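Type II restriction enzyme NlaIV (PDB 6QM2) recognises the double-stranded DNA sequence 5'-GGNNCC-3' and, as a type II restriction endonuclease, cuts it in the middle to leave blunt ends with 5'-phosphates. Local coordinates at residues Y110-D122 and W215-Y227. Numbering follows the deposited sequence.
Sequences YSDEIIHKPYMLD and WKRKFEEAYKKHY
S111 and W215 meet where helix 107-116 of this nuclease of the PDDEXK clan packs against helix 215-227; the axes of 110-116 and 215-227 approach to 9.0 Å and are inclined at 42°. Helix 107-116 and the 3-10 turn 118-121 lie in the connection between the neighbouring parallel strands 88-95 and 124-132 of the mixed sheet, so the later helix covers part of that crossover. The indole NE1 of W215 gives a weak, bent hydrogen bond to the carbonyl O of S111 (3.3 Å); a water held by D112 OD1 also meets NE1, weakly, at that edge. I114 brings CD1 to the benzo edge of W215, 3.6 Å from CH2, while its carbonyl O faces the rim of the F219 ring. I115 approaches the indole from over a face: with CG1 beside the backbone N (chi1 -75°), its CD1 sits 3.5 Å from the centroid of the five-membered ring in a CH-pi contact. Beyond the helix end, P118 lays its ring against A222, Y223 and H226, placing CG 3.8 Å from A222 CB and CD over the imidazole face of H226. Y119 meets the same imidazole differently, its ring edge near ND1 and the two planes 44° apart. L121, which also touches L191 and F194 of helix 191-204, and F219 approach from opposite directions, L121 CD1 meeting the ring edge 3.4 Å from F219 CZ. D122 CB packs against Y227 OH (3.5 Å), whose ring also makes a cation-pi contact with R86; a water 2.6 Å from Y227 OH links it weakly to D122 OD2.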
loop_
_atom_site.group_PDB
_atom_site.type_symbol
_atom_site.label_atom_id
_atom_site.label_comp_id
_atom_site.label_asym_id
_atom_site.label_seq_id
_atom_site.Cartn_x
_atom_site.Cartn_y
_atom_site.Cartn_z
ATOM N N TYR A 110 10.476 9.435 -21.660
ATOM C CA TYR A 110 10.010 8.652 -22.814
ATOM C C TYR A 110 10.300 9.316 -24.148
ATOM O O TYR A 110 10.635 8.627 -25.102
ATOM C CB TYR A 110 8.516 8.350 -22.675
ATOM C CG TYR A 110 7.971 7.296 -23.614
ATOM C CD1 TYR A 110 7.984 5.950 -23.261
ATOM C CD2 TYR A 110 7.406 7.648 -24.839
ATOM C CE1 TYR A 110 7.470 4.978 -24.110
ATOM C CE2 TYR A 110 6.885 6.686 -25.693
ATOM C CZ TYR A 110 6.920 5.353 -25.324
ATOM O OH TYR A 110 6.409 4.397 -26.165
ATOM N N SER A 111 10.176 10.640 -24.216
ATOM C CA SER A 111 10.540 11.380 -25.426
ATOM C C SER A 111 12.035 11.234 -25.762
ATOM O O SER A 111 12.388 11.141 -26.939
ATOM C CB SER A 111 10.131 12.859 -25.326
ATOM O OG SER A 111 10.622 13.468 -24.147
ATOM N N ASP A 112 12.895 11.204 -24.739
ATOM C CA ASP A 112 14.338 10.965 -24.925
ATOM C C ASP A 112 14.638 9.508 -25.241
ATOM O O ASP A 112 15.470 9.218 -26.096
ATOM C CB ASP A 112 15.145 11.374 -23.681
ATOM C CG ASP A 112 15.169 12.880 -23.455
ATOM O OD1 ASP A 112 14.815 13.652 -24.374
ATOM O OD2 ASP A 112 15.553 13.298 -22.342
ATOM N N GLU A 113 13.969 8.605 -24.529
ATOM C CA GLU A 113 14.167 7.161 -24.678
ATOM C C GLU A 113 13.936 6.690 -26.112
ATOM O O GLU A 113 14.754 5.946 -26.644
ATOM C CB GLU A 113 13.231 6.405 -23.719
ATOM C CG GLU A 113 13.272 4.875 -23.772
ATOM C CD GLU A 113 14.342 4.256 -22.893
ATOM O OE1 GLU A 113 15.375 4.915 -22.631
ATOM O OE2 GLU A 113 14.139 3.095 -22.473
ATOM N N ILE A 114 12.833 7.114 -26.729
ATOM C CA ILE A 114 12.471 6.621 -28.071
ATOM C C ILE A 114 13.346 7.153 -29.222
ATOM O O ILE A 114 13.280 6.626 -30.329
ATOM C CB ILE A 114 10.964 6.801 -28.401
ATOM C CG1 ILE A 114 10.557 8.281 -28.489
ATOM C CG2 ILE A 114 10.114 6.045 -27.389
ATOM C CD1 ILE A 114 9.198 8.490 -29.122
ATOM N N ILE A 115 14.151 8.184 -28.972
ATOM C CA ILE A 115 15.218 8.559 -29.907
ATOM C C ILE A 115 16.401 7.596 -29.783
ATOM O O ILE A 115 16.901 7.102 -30.787
ATOM C CB ILE A 115 15.677 10.020 -29.711
ATOM C CG1 ILE A 115 14.613 10.948 -30.302
ATOM C CG2 ILE A 115 17.043 10.269 -30.363
ATOM C CD1 ILE A 115 14.840 12.422 -30.053
ATOM N N HIS A 116 16.848 7.345 -28.557
ATOM C CA HIS A 116 17.992 6.461 -28.313
ATOM C C HIS A 116 17.632 4.993 -28.580
ATOM O O HIS A 116 18.462 4.229 -29.075
ATOM C CB HIS A 116 18.516 6.637 -26.879
ATOM C CG HIS A 116 19.141 7.977 -26.618
ATOM N ND1 HIS A 116 20.367 8.118 -26.002
ATOM C CD2 HIS A 116 18.713 9.235 -26.891
ATOM C CE1 HIS A 116 20.665 9.402 -25.904
ATOM N NE2 HIS A 116 19.679 10.101 -26.437
ATOM N N LYS A 117 16.391 4.617 -28.268
ATOM C CA LYS A 117 15.917 3.239 -28.384
ATOM C C LYS A 117 14.506 3.188 -29.003
ATOM O O LYS A 117 13.533 2.875 -28.311
ATOM C CB LYS A 117 15.908 2.588 -26.997
ATOM C CG LYS A 117 17.249 2.560 -26.277
ATOM C CD LYS A 117 17.108 1.857 -24.932
ATOM C CE LYS A 117 18.415 1.799 -24.160
ATOM N NZ LYS A 117 18.367 0.742 -23.112
ATOM N N PRO A 118 14.387 3.484 -30.314
ATOM C CA PRO A 118 13.086 3.462 -31.015
ATOM C C PRO A 118 12.335 2.139 -30.937
ATOM O O PRO A 118 11.109 2.125 -31.007
ATOM C CB PRO A 118 13.460 3.744 -32.474
ATOM C CG PRO A 118 14.779 4.418 -32.413
ATOM C CD PRO A 118 15.487 3.846 -31.227
ATOM N N TYR A 119 13.071 1.041 -30.820
ATOM C CA TYR A 119 12.477 -0.282 -30.598
ATOM C C TYR A 119 11.563 -0.410 -29.360
ATOM O O TYR A 119 10.781 -1.367 -29.272
ATOM C CB TYR A 119 13.559 -1.374 -30.578
ATOM C CG TYR A 119 14.689 -1.164 -29.583
ATOM C CD1 TYR A 119 14.576 -1.592 -28.265
ATOM C CD2 TYR A 119 15.885 -0.555 -29.974
ATOM C CE1 TYR A 119 15.616 -1.406 -27.358
ATOM C CE2 TYR A 119 16.925 -0.363 -29.074
ATOM C CZ TYR A 119 16.787 -0.794 -27.771
ATOM O OH TYR A 119 17.816 -0.611 -26.884
ATOM N N MET A 120 11.656 0.535 -28.420
ATOM C CA MET A 120 10.697 0.617 -27.309
ATOM C C MET A 120 9.249 0.858 -27.756
ATOM O O MET A 120 8.318 0.442 -27.071
ATOM C CB MET A 120 11.114 1.699 -26.305
ATOM C CG MET A 120 12.373 1.374 -25.518
ATOM S SD MET A 120 12.240 -0.172 -24.594
ATOM C CE MET A 120 13.867 -0.267 -23.847
ATOM N N LEU A 121 9.060 1.498 -28.906
ATOM C CA LEU A 121 7.716 1.707 -29.460
ATOM C C LEU A 121 7.009 0.415 -29.891
ATOM O O LEU A 121 5.789 0.422 -30.079
ATOM C CB LEU A 121 7.767 2.667 -30.648
ATOM C CG LEU A 121 8.238 4.090 -30.337
ATOM C CD1 LEU A 121 8.680 4.825 -31.593
ATOM C CD2 LEU A 121 7.149 4.867 -29.617
ATOM N N ASP A 122 7.765 -0.672 -30.065
ATOM C CA ASP A 122 7.202 -1.975 -30.424
ATOM C C ASP A 122 7.060 -2.901 -29.211
ATOM O O ASP A 122 6.861 -4.104 -29.390
ATOM C CB ASP A 122 8.072 -2.646 -31.503
ATOM C CG ASP A 122 7.274 -3.568 -32.425
ATOM O OD1 ASP A 122 6.367 -3.066 -33.119
ATOM O OD2 ASP A 122 7.559 -4.788 -32.467
ATOM N N TRP A 215 14.179 17.102 -33.096
ATOM C CA TRP A 215 13.517 15.844 -32.685
ATOM C C TRP A 215 13.062 14.913 -33.819
ATOM O O TRP A 215 13.298 13.706 -33.750
ATOM C CB TRP A 215 12.312 16.134 -31.760
ATOM C CG TRP A 215 11.974 14.991 -30.854
ATOM C CD1 TRP A 215 12.382 14.831 -29.565
ATOM C CD2 TRP A 215 11.177 13.841 -31.170
ATOM N NE1 TRP A 215 11.894 13.652 -29.051
ATOM C CE2 TRP A 215 11.153 13.023 -30.016
ATOM C CE3 TRP A 215 10.481 13.421 -32.314
ATOM C CZ2 TRP A 215 10.458 11.806 -29.971
ATOM C CZ3 TRP A 215 9.793 12.208 -32.273
ATOM C CH2 TRP A 215 9.785 11.416 -31.105
ATOM N N LYS A 216 12.404 15.469 -34.839
ATOM C CA LYS A 216 11.851 14.670 -35.948
ATOM C C LYS A 216 12.952 13.953 -36.727
ATOM O O LYS A 216 12.876 12.741 -36.942
ATOM C CB LYS A 216 11.045 15.559 -36.901
ATOM C CG LYS A 216 10.309 14.827 -38.022
ATOM C CD LYS A 216 9.748 15.811 -39.046
ATOM C CE LYS A 216 9.588 15.183 -40.424
ATOM N NZ LYS A 216 8.677 14.007 -40.402
ATOM N N ARG A 217 13.962 14.718 -37.144
ATOM C CA ARG A 217 15.099 14.184 -37.898
ATOM C C ARG A 217 15.846 13.143 -37.060
ATOM O O ARG A 217 16.046 12.012 -37.503
ATOM C CB ARG A 217 16.042 15.320 -38.331
ATOM C CG ARG A 217 17.130 14.926 -39.331
ATOM C CD ARG A 217 18.080 16.083 -39.643
ATOM N NE ARG A 217 18.729 16.621 -38.438
ATOM C CZ ARG A 217 19.778 16.083 -37.800
ATOM N NH1 ARG A 217 20.356 14.960 -38.228
ATOM N NH2 ARG A 217 20.260 16.679 -36.708
ATOM N N LYS A 218 16.218 13.523 -35.838
ATOM C CA LYS A 218 16.927 12.625 -34.918
ATOM C C LYS A 218 16.199 11.300 -34.697
ATOM O O LYS A 218 16.843 10.254 -34.595
ATOM C CB LYS A 218 17.176 13.300 -33.562
ATOM C CG LYS A 218 18.185 14.436 -33.619
ATOM C CD LYS A 218 18.706 14.822 -32.243
ATOM C CE LYS A 218 19.657 13.773 -31.685
ATOM N NZ LYS A 218 20.516 14.332 -30.608
ATOM N N PHE A 219 14.869 11.347 -34.622
ATOM C CA PHE A 219 14.069 10.134 -34.465
ATOM C C PHE A 219 14.056 9.280 -35.736
ATOM O O PHE A 219 14.204 8.056 -35.660
ATOM C CB PHE A 219 12.623 10.444 -34.058
ATOM C CG PHE A 219 11.766 9.218 -33.978
ATOM C CD1 PHE A 219 11.788 8.418 -32.845
ATOM C CD2 PHE A 219 10.990 8.815 -35.064
ATOM C CE1 PHE A 219 11.027 7.257 -32.778
ATOM C CE2 PHE A 219 10.228 7.654 -35.008
ATOM C CZ PHE A 219 10.245 6.873 -33.862
ATOM N N GLU A 220 13.841 9.918 -36.887
ATOM C CA GLU A 220 13.737 9.194 -38.164
ATOM C C GLU A 220 15.047 8.505 -38.562
ATOM O O GLU A 220 15.016 7.412 -39.132
ATOM C CB GLU A 220 13.232 10.114 -39.287
ATOM C CG GLU A 220 11.741 10.417 -39.198
ATOM C CD GLU A 220 11.221 11.303 -40.322
ATOM O OE1 GLU A 220 12.023 12.027 -40.952
ATOM O OE2 GLU A 220 9.994 11.289 -40.569
ATOM N N GLU A 221 16.181 9.138 -38.255
ATOM C CA GLU A 221 17.504 8.523 -38.449
ATOM C C GLU A 221 17.728 7.344 -37.508
ATOM O O GLU A 221 18.251 6.304 -37.918
ATOM C CB GLU A 221 18.618 9.551 -38.255
ATOM C CG GLU A 221 18.699 10.560 -39.388
ATOM C CD GLU A 221 19.676 11.692 -39.121
ATOM O OE1 GLU A 221 19.680 12.656 -39.918
ATOM O OE2 GLU A 221 20.434 11.630 -38.125
ATOM N N ALA A 222 17.333 7.519 -36.251
ATOM C CA ALA A 222 17.422 6.457 -35.254
ATOM C C ALA A 222 16.517 5.276 -35.586
ATOM O O ALA A 222 16.905 4.130 -35.385
ATOM C CB ALA A 222 17.092 6.996 -33.878
ATOM N N TYR A 223 15.313 5.542 -36.086
ATOM C CA TYR A 223 14.429 4.456 -36.525
ATOM C C TYR A 223 15.059 3.696 -37.690
ATOM O O TYR A 223 14.980 2.466 -37.745
ATOM C CB TYR A 223 13.040 4.970 -36.919
ATOM C CG TYR A 223 12.008 3.866 -36.989
ATOM C CD1 TYR A 223 11.315 3.460 -35.848
ATOM C CD2 TYR A 223 11.735 3.215 -38.189
ATOM C CE1 TYR A 223 10.374 2.440 -35.902
ATOM C CE2 TYR A 223 10.797 2.195 -38.257
ATOM C CZ TYR A 223 10.117 1.808 -37.111
ATOM O OH TYR A 223 9.184 0.793 -37.172
ATOM N N LYS A 224 15.703 4.434 -38.596
ATOM C CA LYS A 224 16.362 3.841 -39.757
ATOM C C LYS A 224 17.501 2.906 -39.354
ATOM O O LYS A 224 17.576 1.790 -39.859
ATOM C CB LYS A 224 16.862 4.913 -40.731
ATOM C CG LYS A 224 17.164 4.370 -42.120
ATOM C CD LYS A 224 17.702 5.444 -43.047
ATOM C CE LYS A 224 18.260 4.832 -44.323
ATOM N NZ LYS A 224 18.810 5.867 -45.239
ATOM N N LYS A 225 18.374 3.348 -38.447
ATOM C CA LYS A 225 19.452 2.481 -37.943
ATOM C C LYS A 225 18.921 1.161 -37.391
ATOM O O LYS A 225 19.327 0.090 -37.836
ATOM C CB LYS A 225 20.300 3.173 -36.865
ATOM C CG LYS A 225 21.504 3.919 -37.416
ATOM C CD LYS A 225 22.577 4.149 -36.363
ATOM C CE LYS A 225 23.857 4.654 -37.012
ATOM N NZ LYS A 225 24.805 5.219 -36.015
ATOM N N HIS A 226 17.988 1.249 -36.451
ATOM C CA HIS A 226 17.543 0.074 -35.705
ATOM C C HIS A 226 16.656 -0.879 -36.503
ATOM O O HIS A 226 16.690 -2.087 -36.264
ATOM C CB HIS A 226 16.865 0.502 -34.402
ATOM C CG HIS A 226 17.815 1.089 -33.404
ATOM N ND1 HIS A 226 18.293 0.377 -32.325
ATOM C CD2 HIS A 226 18.400 2.310 -33.336
ATOM C CE1 HIS A 226 19.116 1.140 -31.628
ATOM N NE2 HIS A 226 19.198 2.318 -32.220
ATOM N N TYR A 227 15.879 -0.345 -37.446
ATOM C CA TYR A 227 14.962 -1.165 -38.256
ATOM C C TYR A 227 15.389 -1.369 -39.727
ATOM O O TYR A 227 14.787 -2.191 -40.433
ATOM C CB TYR A 227 13.539 -0.588 -38.166
ATOM C CG TYR A 227 12.852 -0.908 -36.851
ATOM C CD1 TYR A 227 12.232 -2.142 -36.659
ATOM C CD2 TYR A 227 12.831 0.010 -35.797
ATOM C CE1 TYR A 227 11.605 -2.456 -35.464
ATOM C CE2 TYR A 227 12.207 -0.298 -34.593
ATOM C CZ TYR A 227 11.595 -1.534 -34.435
ATOM O OH TYR A 227 10.966 -1.871 -33.263
HETATM O O HOH W 1 13.735 14.141 -26.849
HETATM O O HOH W 2 10.698 -4.281 -32.464
#